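Local coordinates for protein ORF 37 (Human herpesvirus 8 type M, PDB 3FHD) that cleaves viral DNA as an endonuclease and exonuclease of the PD-(D/E)XK superfamily, processing branched or non-linear intermediates so that unit-length genomes can be packaged, at residues F271-A276 against D301-I306; F275-C280 against F430-G435; P294-L299 against A381-N386; D369-R374 against Y436-N441. All blocks are in the same frame, centred on the assembly; numbering follows the deposited sequence.

Interaction 1 (F271-A276 against D301-I306). With SO4 (sulfate ion), chain C.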
# COMPACT_ATOMS: atom_id res chain seq x y z
N PHE A 271 -16.29 7.89 3.74
CA PHE A 271 -17.04 9.04 3.28
C PHE A 271 -18.56 8.89 3.40
O PHE A 271 -19.27 9.91 3.46
CB PHE A 271 -16.59 9.46 1.90
CG PHE A 271 -15.17 9.94 1.86
CD1 PHE A 271 -14.69 10.86 2.83
CD2 PHE A 271 -14.29 9.48 0.88
CE1 PHE A 271 -13.39 11.30 2.81
CE2 PHE A 271 -12.97 9.92 0.86
CZ PHE A 271 -12.52 10.83 1.82
N LYS A 272 -19.07 7.66 3.50
CA LYS A 272 -20.53 7.47 3.66
C LYS A 272 -21.03 8.08 4.96
O LYS A 272 -22.23 8.29 5.11
CB LYS A 272 -20.93 5.98 3.70
CG LYS A 272 -20.79 5.16 2.42
CD LYS A 272 -21.20 3.66 2.70
CE LYS A 272 -20.26 2.96 3.72
NZ LYS A 272 -20.39 1.43 3.80
N TYR A 273 -20.13 8.31 5.91
CA TYR A 273 -20.49 8.79 7.25
C TYR A 273 -20.24 10.29 7.44
O TYR A 273 -20.41 10.81 8.53
CB TYR A 273 -19.74 8.00 8.33
CG TYR A 273 -20.26 6.61 8.58
CD1 TYR A 273 -21.35 6.39 9.43
CD2 TYR A 273 -19.66 5.50 7.98
CE1 TYR A 273 -21.84 5.10 9.66
CE2 TYR A 273 -20.14 4.22 8.20
CZ TYR A 273 -21.24 4.03 9.05
OH TYR A 273 -21.71 2.75 9.27
N THR A 274 -19.80 10.97 6.39
CA THR A 274 -19.60 12.42 6.46
C THR A 274 -20.96 13.12 6.70
O THR A 274 -21.95 12.83 6.02
CB THR A 274 -18.90 12.94 5.18
OG1 THR A 274 -17.63 12.29 5.04
CG2 THR A 274 -18.66 14.48 5.22
N PHE A 275 -21.02 13.96 7.72
CA PHE A 275 -22.25 14.70 8.08
C PHE A 275 -22.00 16.19 8.22
O PHE A 275 -20.85 16.63 8.32
CB PHE A 275 -22.88 14.17 9.38
CG PHE A 275 -22.00 14.35 10.60
CD1 PHE A 275 -22.12 15.49 11.39
CD2 PHE A 275 -21.08 13.37 10.96
CE1 PHE A 275 -21.31 15.67 12.51
CE2 PHE A 275 -20.27 13.54 12.09
CZ PHE A 275 -20.38 14.69 12.85
N ALA A 276 -23.08 16.97 8.21
CA ALA A 276 -23.00 18.37 8.58
C ALA A 276 -23.80 18.55 9.86
O ALA A 276 -24.75 17.79 10.14
CB ALA A 276 -23.52 19.28 7.48
N ASP A 301 -25.04 2.96 17.44
CA ASP A 301 -26.07 3.83 16.89
C ASP A 301 -25.53 4.73 15.78
O ASP A 301 -26.23 5.02 14.80
CB ASP A 301 -26.72 4.66 18.01
N PHE A 302 -24.27 5.16 15.95
CA PHE A 302 -23.57 5.93 14.93
C PHE A 302 -23.35 5.07 13.68
O PHE A 302 -23.69 5.47 12.56
CB PHE A 302 -22.25 6.49 15.48
CG PHE A 302 -21.40 7.17 14.44
CD1 PHE A 302 -21.74 8.45 13.98
CD2 PHE A 302 -20.27 6.55 13.94
CE1 PHE A 302 -20.96 9.09 13.01
CE2 PHE A 302 -19.48 7.17 12.96
CZ PHE A 302 -19.83 8.45 12.50
N PHE A 303 -22.82 3.86 13.87
CA PHE A 303 -22.61 2.97 12.73
C PHE A 303 -23.89 2.70 11.94
O PHE A 303 -23.90 2.76 10.70
CB PHE A 303 -21.94 1.66 13.15
CG PHE A 303 -20.44 1.74 13.23
CD1 PHE A 303 -19.70 2.18 12.13
CD2 PHE A 303 -19.76 1.39 14.39
CE1 PHE A 303 -18.31 2.25 12.19
CE2 PHE A 303 -18.39 1.47 14.46
CZ PHE A 303 -17.65 1.91 13.35
N TYR A 304 -24.97 2.43 12.67
CA TYR A 304 -26.25 2.11 12.05
C TYR A 304 -27.14 3.33 11.85
O TYR A 304 -28.37 3.21 11.91
CB TYR A 304 -26.99 1.00 12.84
CG TYR A 304 -26.20 -0.30 13.00
CD1 TYR A 304 -25.34 -0.76 12.00
CD2 TYR A 304 -26.31 -1.06 14.16
CE1 TYR A 304 -24.62 -1.96 12.16
CE2 TYR A 304 -25.61 -2.25 14.32
CZ TYR A 304 -24.76 -2.70 13.33
OH TYR A 304 -24.07 -3.89 13.50
N SER A 305 -26.54 4.50 11.62
CA SER A 305 -27.31 5.70 11.26
C SER A 305 -27.38 5.86 9.73
O SER A 305 -28.01 6.80 9.23
CB SER A 305 -26.74 6.94 11.95
OG SER A 305 -25.42 7.22 11.50
N ILE A 306 -26.74 4.95 9.00
CA ILE A 306 -26.79 4.91 7.52
C ILE A 306 -27.27 3.53 6.99
O ILE A 306 -27.24 2.54 7.70
CB ILE A 306 -25.42 5.28 6.86
CG1 ILE A 306 -24.34 4.23 7.16
CG2 ILE A 306 -24.96 6.70 7.26
CD1 ILE A 306 -23.17 4.30 6.24
S SO4 C . -17.03 5.06 1.95
O1 SO4 C . -17.91 5.81 1.05
O2 SO4 C . -17.60 5.00 3.31
O3 SO4 C . -16.92 3.70 1.43
O4 SO4 C . -15.71 5.69 1.94
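Y273 carries this contact, its phenol reaching from the loop after strand 262-269 to the C-terminal end of helix 296-303, with CG anti to the carbonyl carbon (chi1 -76°). Y273 OH donates a short hydrogen bond to F303 O over 2.6 Å, in the carbonyl plane and on a lone pair (C=O...O angle 123°). Backbone N of A310 is a second partner of the same hydroxyl. F302 O, near the rim of the Y273 ring, is taken by S305, whose N and OG both donate to it.

Two aromatic rings, F302 and F303, pack against the phenol. F303 turns a ring edge toward the Y273 face in an offset edge-to-face pair, planes at 83°, with F303 CD1 3.5 Å from Y273 OH. F302 lies at a shallower tilt and barely overlaps it, CZ standing 4.0 Å from Y273 CD1. A CH-pi contact covers one face, I306 CD1 sitting 3.7 Å from the Y273 ring centroid; the same methyl touches K272 CB.

A sulfate, probably from the crystallisation liquor, accepts hydrogen bonds from F271 N and K272 N.

The chemistry implies a tyrosine ring fixed by apolar neighbours, its buried hydroxyl joined to a helix-end carbonyl.

Interaction 2 (F275-C280 against F430-G435); sequences FAKMEC and FFRKRG
At the end of strand 423-432 in the central mixed sheet, the loop that follows strand 262-269 comes alongside, and F275 meets R432 and K433. The backbone link is K433 N to F275 O, 2.8 Å and fairly straight at 157°. A water accepts from K277 N and donates to K433 O, joining the two segments. K277 is the centre of an inverse gamma turn.

R432 meets two side chains of the loop, F275 at its CB and K277 at its guanidinium. Its CB sits over one face of the F275 ring, 3.8 Å from the centroid and 15° off the normal, a CH-pi contact. Chi1 of F275 (64°) sets CG between the backbone N and carbonyl carbon. F275 CB points away from the strand, yet the end of the ring comes nearer. K277 CD rests on a face of the guanidinium, 3.5 Å from R432 CZ.

The two cationic ends approach, K277 NZ to R432 NH2 being 4.0 Å, but D369 forms salt bridges with both and D438 with R432 NH1; these carboxylates probably offset the repulsion. The loop leaving metal-site strand 262-269 thus runs back beside its sheet neighbour, strand 423-432, in the PD-(D/E)XK nuclease core.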
# COMPACT_ATOMS: atom_id res chain seq x y z
N PHE A 275 -21.02 13.96 7.72
CA PHE A 275 -22.25 14.70 8.08
C PHE A 275 -22.00 16.19 8.22
O PHE A 275 -20.85 16.63 8.32
CB PHE A 275 -22.88 14.17 9.38
CG PHE A 275 -22.00 14.35 10.60
CD1 PHE A 275 -22.12 15.49 11.39
CD2 PHE A 275 -21.08 13.37 10.96
CE1 PHE A 275 -21.31 15.67 12.51
CE2 PHE A 275 -20.27 13.54 12.09
CZ PHE A 275 -20.38 14.69 12.85
N ALA A 276 -23.08 16.97 8.21
CA ALA A 276 -23.00 18.37 8.58
C ALA A 276 -23.80 18.55 9.86
O ALA A 276 -24.75 17.79 10.14
CB ALA A 276 -23.52 19.28 7.48
N LYS A 277 -23.40 19.54 10.65
CA LYS A 277 -24.10 19.83 11.89
C LYS A 277 -25.42 20.57 11.60
O LYS A 277 -25.66 21.66 12.11
CB LYS A 277 -23.17 20.55 12.88
CG LYS A 277 -21.91 19.69 13.20
CD LYS A 277 -20.80 20.44 13.92
CE LYS A 277 -21.21 20.81 15.33
NZ LYS A 277 -20.04 21.31 16.11
N MET A 278 -26.28 19.95 10.77
CA MET A 278 -27.61 20.51 10.40
C MET A 278 -28.73 19.89 11.22
O MET A 278 -28.66 18.73 11.64
CB MET A 278 -27.99 20.24 8.93
CG MET A 278 -26.91 20.40 7.86
SD MET A 278 -26.70 22.07 7.19
CE MET A 278 -28.20 22.24 6.22
N GLU A 279 -29.80 20.67 11.35
CA GLU A 279 -31.03 20.31 12.01
C GLU A 279 -31.56 18.92 11.65
O GLU A 279 -31.94 18.13 12.55
CB GLU A 279 -32.07 21.38 11.64
CG GLU A 279 -33.25 21.52 12.52
CD GLU A 279 -33.82 22.93 12.41
OE1 GLU A 279 -33.27 23.82 13.09
OE2 GLU A 279 -34.79 23.13 11.65
N CYS A 280 -31.61 18.61 10.36
CA CYS A 280 -32.29 17.39 9.93
C CYS A 280 -31.37 16.19 9.67
O CYS A 280 -31.80 15.19 9.11
CB CYS A 280 -33.16 17.68 8.70
N PHE A 430 -13.09 9.26 10.21
CA PHE A 430 -14.47 9.70 9.99
C PHE A 430 -14.44 11.20 10.07
O PHE A 430 -13.60 11.78 10.81
CB PHE A 430 -15.40 9.16 11.07
CG PHE A 430 -15.56 7.66 11.05
CD1 PHE A 430 -16.65 7.06 10.42
CD2 PHE A 430 -14.63 6.83 11.68
CE1 PHE A 430 -16.81 5.69 10.39
CE2 PHE A 430 -14.78 5.44 11.68
CZ PHE A 430 -15.87 4.87 11.02
N PHE A 431 -15.31 11.84 9.29
CA PHE A 431 -15.22 13.28 9.05
C PHE A 431 -16.58 13.98 9.09
O PHE A 431 -17.63 13.33 8.99
CB PHE A 431 -14.52 13.58 7.71
CG PHE A 431 -13.07 13.16 7.65
CD1 PHE A 431 -12.05 14.06 7.98
CD2 PHE A 431 -12.73 11.87 7.26
CE1 PHE A 431 -10.71 13.67 7.92
CE2 PHE A 431 -11.37 11.48 7.21
CZ PHE A 431 -10.37 12.40 7.56
N ARG A 432 -16.53 15.31 9.23
CA ARG A 432 -17.69 16.17 9.08
C ARG A 432 -17.41 17.40 8.21
O ARG A 432 -16.26 17.87 8.09
CB ARG A 432 -18.28 16.57 10.45
CG ARG A 432 -17.48 17.62 11.23
CD ARG A 432 -18.27 18.08 12.46
NE ARG A 432 -17.54 19.07 13.28
CZ ARG A 432 -17.41 20.36 12.97
NH1 ARG A 432 -17.92 20.86 11.84
NH2 ARG A 432 -16.75 21.18 13.80
N LYS A 433 -18.46 17.90 7.56
CA LYS A 433 -18.39 19.15 6.83
C LYS A 433 -18.08 20.32 7.77
O LYS A 433 -18.52 20.35 8.94
CB LYS A 433 -19.69 19.42 6.07
CG LYS A 433 -20.01 18.43 4.92
CD LYS A 433 -18.85 18.35 3.88
CE LYS A 433 -19.29 17.62 2.59
NZ LYS A 433 -18.15 17.46 1.62
N ARG A 434 -17.33 21.29 7.25
CA ARG A 434 -17.17 22.59 7.91
C ARG A 434 -18.45 23.40 7.81
O ARG A 434 -19.14 23.37 6.79
CB ARG A 434 -16.03 23.38 7.28
CG ARG A 434 -14.71 22.80 7.56
CD ARG A 434 -13.67 23.65 6.85
NE ARG A 434 -12.37 23.00 6.85
CZ ARG A 434 -11.35 23.39 7.60
NH1 ARG A 434 -11.51 24.45 8.42
NH2 ARG A 434 -10.19 22.75 7.54
N GLY A 435 -18.78 24.10 8.89
CA GLY A 435 -19.99 24.89 8.94
C GLY A 435 -19.65 26.35 9.05
O GLY A 435 -18.47 26.72 9.17
O HOH W 1 -21.23 21.08 9.92

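Interaction 3 (P294-L299 against A381-N386)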
# COMPACT_ATOMS: atom_id res chain seq x y z
N PRO A 294 -18.98 8.95 25.19
CA PRO A 294 -18.19 8.01 24.36
C PRO A 294 -18.23 6.56 24.86
O PRO A 294 -17.83 6.28 25.98
CB PRO A 294 -16.76 8.58 24.45
CG PRO A 294 -16.92 10.00 24.94
CD PRO A 294 -18.13 9.98 25.81
N GLY A 295 -18.71 5.65 24.01
CA GLY A 295 -18.76 4.23 24.35
C GLY A 295 -19.38 3.37 23.27
O GLY A 295 -19.82 3.88 22.23
N LYS A 296 -19.46 2.08 23.53
CA LYS A 296 -19.85 1.11 22.51
C LYS A 296 -21.28 1.21 21.99
O LYS A 296 -21.53 0.94 20.80
CB LYS A 296 -19.53 -0.32 22.96
CG LYS A 296 -18.04 -0.56 23.20
CD LYS A 296 -17.71 -2.02 23.16
CE LYS A 296 -18.47 -2.80 24.21
NZ LYS A 296 -18.01 -4.21 24.23
N LEU A 297 -22.22 1.61 22.85
CA LEU A 297 -23.63 1.73 22.48
C LEU A 297 -23.89 2.95 21.59
O LEU A 297 -24.58 2.83 20.56
CB LEU A 297 -24.53 1.78 23.71
CG LEU A 297 -26.06 1.83 23.53
CD1 LEU A 297 -26.65 0.43 23.27
CD2 LEU A 297 -26.75 2.46 24.74
N ALA A 298 -23.37 4.11 22.00
CA ALA A 298 -23.38 5.31 21.15
C ALA A 298 -22.67 5.03 19.81
O ALA A 298 -23.10 5.51 18.76
CB ALA A 298 -22.73 6.48 21.87
N LEU A 299 -21.60 4.24 19.84
CA LEU A 299 -20.88 3.89 18.61
C LEU A 299 -21.71 3.02 17.65
O LEU A 299 -21.68 3.24 16.44
CB LEU A 299 -19.55 3.22 18.93
CG LEU A 299 -18.61 2.90 17.76
CD1 LEU A 299 -18.23 4.17 16.99
CD2 LEU A 299 -17.36 2.16 18.26
N ALA A 381 -11.61 11.49 24.12
CA ALA A 381 -11.85 10.24 24.84
C ALA A 381 -11.44 9.06 24.00
O ALA A 381 -11.46 9.12 22.77
CB ALA A 381 -13.31 10.13 25.23
N ARG A 382 -11.09 7.97 24.68
CA ARG A 382 -10.50 6.78 24.08
C ARG A 382 -11.17 5.57 24.73
O ARG A 382 -11.31 5.55 25.94
CB ARG A 382 -9.02 6.79 24.43
CG ARG A 382 -8.16 5.77 23.76
CD ARG A 382 -6.79 5.80 24.44
NE ARG A 382 -5.92 4.67 24.10
CZ ARG A 382 -6.31 3.41 23.93
NH1 ARG A 382 -5.41 2.48 23.61
NH2 ARG A 382 -7.59 3.05 24.09
N PHE A 383 -11.59 4.58 23.94
CA PHE A 383 -12.23 3.37 24.47
C PHE A 383 -12.05 2.14 23.57
O PHE A 383 -11.84 2.28 22.38
CB PHE A 383 -13.71 3.61 24.81
CG PHE A 383 -14.61 3.90 23.63
CD1 PHE A 383 -15.35 2.89 23.04
CD2 PHE A 383 -14.75 5.21 23.14
CE1 PHE A 383 -16.21 3.16 21.95
CE2 PHE A 383 -15.60 5.48 22.06
CZ PHE A 383 -16.33 4.45 21.47
N LYS A 384 -12.14 0.94 24.15
CA LYS A 384 -12.03 -0.31 23.37
C LYS A 384 -13.37 -0.72 22.73
O LYS A 384 -14.43 -0.57 23.34
CB LYS A 384 -11.54 -1.47 24.25
CG LYS A 384 -10.18 -1.29 24.89
CD LYS A 384 -9.08 -1.16 23.84
CE LYS A 384 -7.72 -1.13 24.51
NZ LYS A 384 -6.67 -1.73 23.62
N ALA A 385 -13.31 -1.25 21.52
CA ALA A 385 -14.52 -1.78 20.87
C ALA A 385 -14.23 -3.17 20.31
O ALA A 385 -13.23 -3.36 19.60
CB ALA A 385 -15.02 -0.82 19.77
N ASN A 386 -15.08 -4.15 20.65
CA ASN A 386 -14.95 -5.51 20.11
C ASN A 386 -15.37 -5.57 18.64
O ASN A 386 -16.34 -6.23 18.25
CB ASN A 386 -15.63 -6.59 20.98
CG ASN A 386 -17.07 -6.24 21.38
OD1 ASN A 386 -17.50 -5.07 21.34
ND2 ASN A 386 -17.83 -7.26 21.77
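N386 OD1 is gripped by two donors, K296 NZ at 3.1 Å and the indole NE1 of W333, while its ND2 turns to E332. The lysine ammonium approaches OD1 from above the amide plane, 62° out of it. This bond ties the first turn of helix 296-303 to N386, just past A385 where strand 379-389 is interrupted, in a helix-on-sheet contact at one flank of the mixed sheet of the nuclease fold. K296 spans the gap with its stem, CD passing 3.6 Å from K384 O before the chain bends at chi3 (-60°).

The apolar part centres on F383. Its ring lies beneath the backbone leading into the helix: CA of G295, the N-cap residue, makes a CH-pi contact 3.8 Å from the F383 ring centroid, 14° off the normal, and P294 C sits over the same face. The closest approach to the F383 ring is CE1 to G295 C, 3.4 Å. L299, one turn into the helix, places CD2 4.0 Å from F383 CE1 and also reaches A385 CB. V364 of the adjacent strand 362-367 touches L299, F383 and A385, continuing the apolar layer. At the start of the strand segment, the P294 ring meets A381, with CG 3.6 Å from CB.

Interaction 4 (D369-R374 against Y436-N441)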
# COMPACT_ATOMS: atom_id res chain seq x y z
N ASP A 369 -14.02 18.68 19.22
CA ASP A 369 -14.68 19.43 18.18
C ASP A 369 -14.06 20.84 18.12
O ASP A 369 -14.13 21.57 19.10
CB ASP A 369 -16.17 19.47 18.50
CG ASP A 369 -17.00 20.10 17.41
OD1 ASP A 369 -16.49 20.94 16.63
OD2 ASP A 369 -18.18 19.74 17.33
N PRO A 370 -13.46 21.23 16.96
CA PRO A 370 -12.85 22.56 16.87
C PRO A 370 -13.84 23.75 16.95
O PRO A 370 -13.41 24.91 17.01
CB PRO A 370 -12.11 22.54 15.52
CG PRO A 370 -12.85 21.50 14.70
CD PRO A 370 -13.33 20.47 15.70
N GLN A 371 -15.15 23.48 16.97
CA GLN A 371 -16.10 24.58 17.16
C GLN A 371 -16.11 25.02 18.63
O GLN A 371 -16.48 26.16 18.96
CB GLN A 371 -17.50 24.22 16.67
CG GLN A 371 -18.39 25.45 16.46
CD GLN A 371 -19.69 25.10 15.78
OE1 GLN A 371 -19.76 24.14 15.01
NE2 GLN A 371 -20.72 25.88 16.05
N ASP A 372 -15.69 24.11 19.50
CA ASP A 372 -15.54 24.39 20.92
C ASP A 372 -14.20 25.10 21.17
O ASP A 372 -14.15 26.13 21.85
CB ASP A 372 -15.61 23.09 21.73
CG ASP A 372 -16.99 22.40 21.66
OD1 ASP A 372 -17.98 23.03 21.19
OD2 ASP A 372 -17.08 21.22 22.09
N THR A 373 -13.13 24.56 20.59
CA THR A 373 -11.75 24.98 20.89
C THR A 373 -11.24 26.10 19.97
O THR A 373 -10.09 26.54 20.11
CB THR A 373 -10.77 23.79 20.80
OG1 THR A 373 -10.80 23.28 19.46
CG2 THR A 373 -11.17 22.68 21.75
N ARG A 374 -12.09 26.53 19.03
CA ARG A 374 -11.73 27.46 17.94
C ARG A 374 -10.50 27.06 17.11
O ARG A 374 -9.82 27.93 16.54
CB ARG A 374 -11.58 28.91 18.46
CG ARG A 374 -12.81 29.49 19.17
CD ARG A 374 -14.16 29.14 18.53
NE ARG A 374 -14.41 29.85 17.27
CZ ARG A 374 -15.32 29.49 16.36
NH1 ARG A 374 -15.47 30.22 15.25
NH2 ARG A 374 -16.09 28.42 16.56
N TYR A 436 -20.68 27.18 9.03
CA TYR A 436 -20.51 28.62 9.07
C TYR A 436 -19.85 29.12 10.35
O TYR A 436 -19.14 30.12 10.31
CB TYR A 436 -21.84 29.32 8.81
CG TYR A 436 -22.28 29.18 7.37
CD1 TYR A 436 -21.98 30.17 6.43
CD2 TYR A 436 -22.97 28.03 6.94
CE1 TYR A 436 -22.38 30.03 5.10
CE2 TYR A 436 -23.36 27.88 5.62
CZ TYR A 436 -23.06 28.90 4.71
OH TYR A 436 -23.44 28.77 3.39
N GLN A 437 -20.05 28.41 11.45
CA GLN A 437 -19.55 28.82 12.76
C GLN A 437 -18.21 28.15 13.16
O GLN A 437 -17.68 28.42 14.24
CB GLN A 437 -20.61 28.56 13.82
CG GLN A 437 -21.91 29.36 13.60
CD GLN A 437 -22.88 29.16 14.72
OE1 GLN A 437 -22.53 29.34 15.90
NE2 GLN A 437 -24.14 28.85 14.38
N ASP A 438 -17.68 27.28 12.29
CA ASP A 438 -16.38 26.65 12.53
C ASP A 438 -15.25 27.65 12.31
O ASP A 438 -15.36 28.53 11.46
CB ASP A 438 -16.17 25.44 11.60
CG ASP A 438 -16.89 24.17 12.10
OD1 ASP A 438 -16.83 23.91 13.32
OD2 ASP A 438 -17.52 23.46 11.28
N PRO A 439 -14.15 27.54 13.09
CA PRO A 439 -12.98 28.41 12.84
C PRO A 439 -12.38 28.22 11.45
O PRO A 439 -12.41 27.11 10.91
CB PRO A 439 -11.96 27.95 13.88
CG PRO A 439 -12.39 26.56 14.25
CD PRO A 439 -13.91 26.63 14.21
N VAL A 440 -11.86 29.30 10.88
CA VAL A 440 -11.11 29.23 9.62
C VAL A 440 -9.92 28.26 9.75
O VAL A 440 -9.71 27.40 8.89
CB VAL A 440 -10.57 30.63 9.20
CG1 VAL A 440 -10.08 30.59 7.76
CG2 VAL A 440 -11.64 31.68 9.35
N ASN A 441 -9.19 28.39 10.86
CA ASN A 441 -7.92 27.71 11.07
C ASN A 441 -8.05 26.62 12.13
O ASN A 441 -8.20 26.94 13.31
CB ASN A 441 -6.84 28.71 11.53
CG ASN A 441 -6.52 29.77 10.48
OD1 ASN A 441 -6.35 29.45 9.30
ND2 ASN A 441 -6.40 31.02 10.91
O HOH W 2 -20.35 23.29 11.86
O HOH W 3 -16.73 31.12 12.79
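Q437 O receives both terminal nitrogens of R374, which grip it end-on: NH2 at 2.8 Å, nearly along the C=O axis, and NH1 at 3.0 Å. The carbonyl oxygen lies in the guanidinium plane, although NH1 stands above the carbonyl plane. R374 NH2 also makes a weak bond to Q371 O, and NH1 a weak one to a water that donates to D438 O. R374 bends at chi2 (-40°) and chi3 (-73°), and its guanidinium reaches both Q371 O and Q437 O. P439 CD lies over one of its faces, 3.7 Å from R374 NH2, and 3.3 Å from P370 O.

D369 and D438 find most of their partners outside the two segments, among cations and backbone N-H groups. D369 OD1 caps the helix by accepting from Q371 N at 2.9 Å and pairs with R432, while its OD2 pairs with K277. D438 OD2 takes R432 NH1, G435 N and a water that also gives a weak bond to Q371 OE1. That amide oxygen accepts from K277 NZ as well. Q371 OE1 and D438 OD1, both acceptors, lie 3.4 Å apart.

The side-chain bond from D369 to Q371 N is the N-cap arrangement typical of a helix start, here a short, weakly bonded helix of about 370-373 joined to the neighbouring loop by the two bonds from R374 to Q437 O.

All four contacts lie on one side of the chain's centre, around the mixed sheet. Interactions 1 and 2, their centres about 10 Å apart, share F275 and A276, and F430 packs against the aromatic cluster of interaction 1. Interaction 2 meets interaction 4 (centres about 12 Å apart) through salt bridges R432-D438 and K277-D369. Interaction 3, its centre about 15 Å from that of interaction 1, uses the other end of helix 296-303 and does not touch interactions 2 or 4. Along the chain, interaction 1 closes before interaction 4 opens, while interaction 3 falls between the two segments of interaction 2. Together they connect the loop after metal-site strand 262-269 to helices and strands on this flank.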